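PDB 6EU6: ammonium transporter from Kuenenia stuttgartiensis, which senses ammonium at the membrane, an Amt-family protein that passes the signal on through a histidine kinase. Local coordinates for the interface of chains A and B. Numbering follows the deposited sequence. Chains: chain A/B, Ammonium transporter.

The interface of chains A and B. Residues chain A 214, 217; chain B 21, 24, 28, 47-48, 51.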
loop_
_atom_site.group_PDB
_atom_site.type_symbol
_atom_site.label_atom_id
_atom_site.label_comp_id
_atom_site.label_asym_id
_atom_site.label_seq_id
_atom_site.Cartn_x
_atom_site.Cartn_y
_atom_site.Cartn_z
ATOM N N PHE A 214 -9.654 -3.443 2.614
ATOM C CA PHE A 214 -8.477 -4.111 2.074
ATOM C C PHE A 214 -7.160 -3.674 2.700
ATOM O O PHE A 214 -6.270 -4.496 2.971
ATOM C CB PHE A 214 -8.404 -3.969 0.565
ATOM C CG PHE A 214 -9.234 -4.952 -0.212
ATOM C CD1 PHE A 214 -8.952 -6.323 -0.201
ATOM C CD2 PHE A 214 -10.253 -4.485 -1.056
ATOM C CE1 PHE A 214 -9.729 -7.214 -0.999
ATOM C CE2 PHE A 214 -11.009 -5.394 -1.849
ATOM C CZ PHE A 214 -10.683 -6.731 -1.816
ATOM N N TRP A 217 -6.992 -5.145 6.213
ATOM C CA TRP A 217 -6.754 -6.612 6.131
ATOM C C TRP A 217 -5.243 -6.885 5.821
ATOM O O TRP A 217 -4.542 -7.692 6.479
ATOM C CB TRP A 217 -7.717 -7.151 5.090
ATOM C CG TRP A 217 -7.789 -8.655 4.788
ATOM C CD1 TRP A 217 -6.840 -9.595 4.990
ATOM C CD2 TRP A 217 -8.898 -9.323 4.203
ATOM N NE1 TRP A 217 -7.274 -10.827 4.490
ATOM C CE2 TRP A 217 -8.542 -10.680 4.025
ATOM C CE3 TRP A 217 -10.127 -8.895 3.760
ATOM C CZ2 TRP A 217 -9.385 -11.610 3.453
ATOM C CZ3 TRP A 217 -10.981 -9.816 3.179
ATOM C CH2 TRP A 217 -10.606 -11.173 3.046
ATOM N N PHE B 21 -1.738 -9.891 -2.350
ATOM C CA PHE B 21 -3.062 -9.627 -1.776
ATOM C C PHE B 21 -3.516 -8.188 -2.089
ATOM O O PHE B 21 -4.672 -7.902 -2.372
ATOM C CB PHE B 21 -3.063 -9.857 -0.234
ATOM C CG PHE B 21 -4.368 -9.565 0.380
ATOM C CD1 PHE B 21 -5.362 -10.540 0.439
ATOM C CD2 PHE B 21 -4.629 -8.318 0.887
ATOM C CE1 PHE B 21 -6.589 -10.254 1.059
ATOM C CE2 PHE B 21 -5.867 -8.025 1.465
ATOM C CZ PHE B 21 -6.851 -8.987 1.529
ATOM N N GLN B 24 -5.551 -7.162 -4.980
ATOM C CA GLN B 24 -7.013 -7.255 -4.908
ATOM C C GLN B 24 -7.642 -5.840 -4.777
ATOM O O GLN B 24 -8.749 -5.528 -5.285
ATOM C CB GLN B 24 -7.443 -8.134 -3.729
ATOM C CG GLN B 24 -7.037 -9.582 -3.866
ATOM C CD GLN B 24 -7.888 -10.316 -4.910
ATOM O OE1 GLN B 24 -9.128 -10.469 -4.784
ATOM N NE2 GLN B 24 -7.260 -10.685 -5.965
ATOM N N THR B 28 -9.815 -3.631 -7.469
ATOM C CA THR B 28 -11.026 -2.930 -7.008
ATOM C C THR B 28 -10.983 -1.449 -7.498
ATOM O O THR B 28 -11.931 -0.949 -8.113
ATOM C CB THR B 28 -11.133 -2.946 -5.483
ATOM O OG1 THR B 28 -11.120 -4.308 -5.006
ATOM C CG2 THR B 28 -12.472 -2.235 -5.071
ATOM N N ASN B 47 -15.705 -7.194 -5.943
ATOM C CA ASN B 47 -14.302 -7.421 -5.749
ATOM C C ASN B 47 -13.919 -7.841 -4.321
ATOM O O ASN B 47 -13.035 -8.664 -4.126
ATOM C CB ASN B 47 -13.504 -6.165 -6.078
ATOM C CG ASN B 47 -13.200 -6.078 -7.548
ATOM O OD1 ASN B 47 -12.293 -6.756 -8.041
ATOM N ND2 ASN B 47 -14.005 -5.308 -8.270
ATOM N N LEU B 48 -14.586 -7.287 -3.315
ATOM C CA LEU B 48 -14.343 -7.730 -1.945
ATOM C C LEU B 48 -14.880 -9.141 -1.731
ATOM O O LEU B 48 -14.212 -9.984 -1.148
ATOM C CB LEU B 48 -14.990 -6.784 -0.970
ATOM C CG LEU B 48 -14.892 -7.192 0.500
ATOM C CD1 LEU B 48 -13.463 -7.311 0.951
ATOM C CD2 LEU B 48 -15.550 -6.162 1.351
ATOM N N THR B 51 -12.821 -12.032 -3.060
ATOM C CA THR B 51 -11.680 -12.384 -2.282
ATOM C C THR B 51 -12.109 -13.370 -1.152
ATOM O O THR B 51 -11.389 -14.334 -0.822
ATOM C CB THR B 51 -11.066 -11.095 -1.698
ATOM O OG1 THR B 51 -10.707 -10.196 -2.760
ATOM C CG2 THR B 51 -9.875 -11.441 -0.902
#
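A:Phe214 and A:Trp217, less than one turn apart on helix 206-226, meet helices 2-34 and 40-67 of chain B, every residue here having helical backbone torsions. This is a subunit contact of the Amt family, whose members form trimers, as in the deposited assembly. A:Phe214 pushes its ring between the two chain B helices and has 91 Å² of its surface hidden. A flat, apolar phenyl suits the slot: CE1 lies 3.7 Å from CB of B:Gln24, and CZ is 3.8 Å from the backbone CA of B:Leu48. CD1, a methyl of the branched B:Leu48 side chain, covers one face of the ring near its rim, whereas B:Phe21 CE2 and B:Thr51 OG1 sit at its edge.

Threonine suits its two places: each hydroxyl finds an acceptor in chain B, which is likely to let it lie against an aromatic ring. OG1 of B:Thr28 touches A:Phe214 CE2 at 3.3 Å, yet hydrogen-bonds to the backbone O of B:Gln24. The B:Thr51 hydroxyl shares its one hydrogen between two oxygens: amide OE1 of B:Gln24, 2.6 Å from OG1 and met on a lone pair, is the likelier main acceptor and links the two helices just beyond the ring's edge; O of B:Asn47 is approached nearly along its C=O axis.

With CG opposite its backbone N (chi1 178°), B:Phe21 tilts its CZ end onto one face of the A:Trp217 indole, 3.4 Å from CD2, instead of stacking flat. The broad indole also carries CH2 to the methyl CG2 of B:Thr51, 4.0 Å away. An alanine in place of A:Trp217 would probably deprive the B:Phe21 tip of the surface it rests on, freeing that ring to shift, and remove an apolar neighbour of the B:Thr51 methyl.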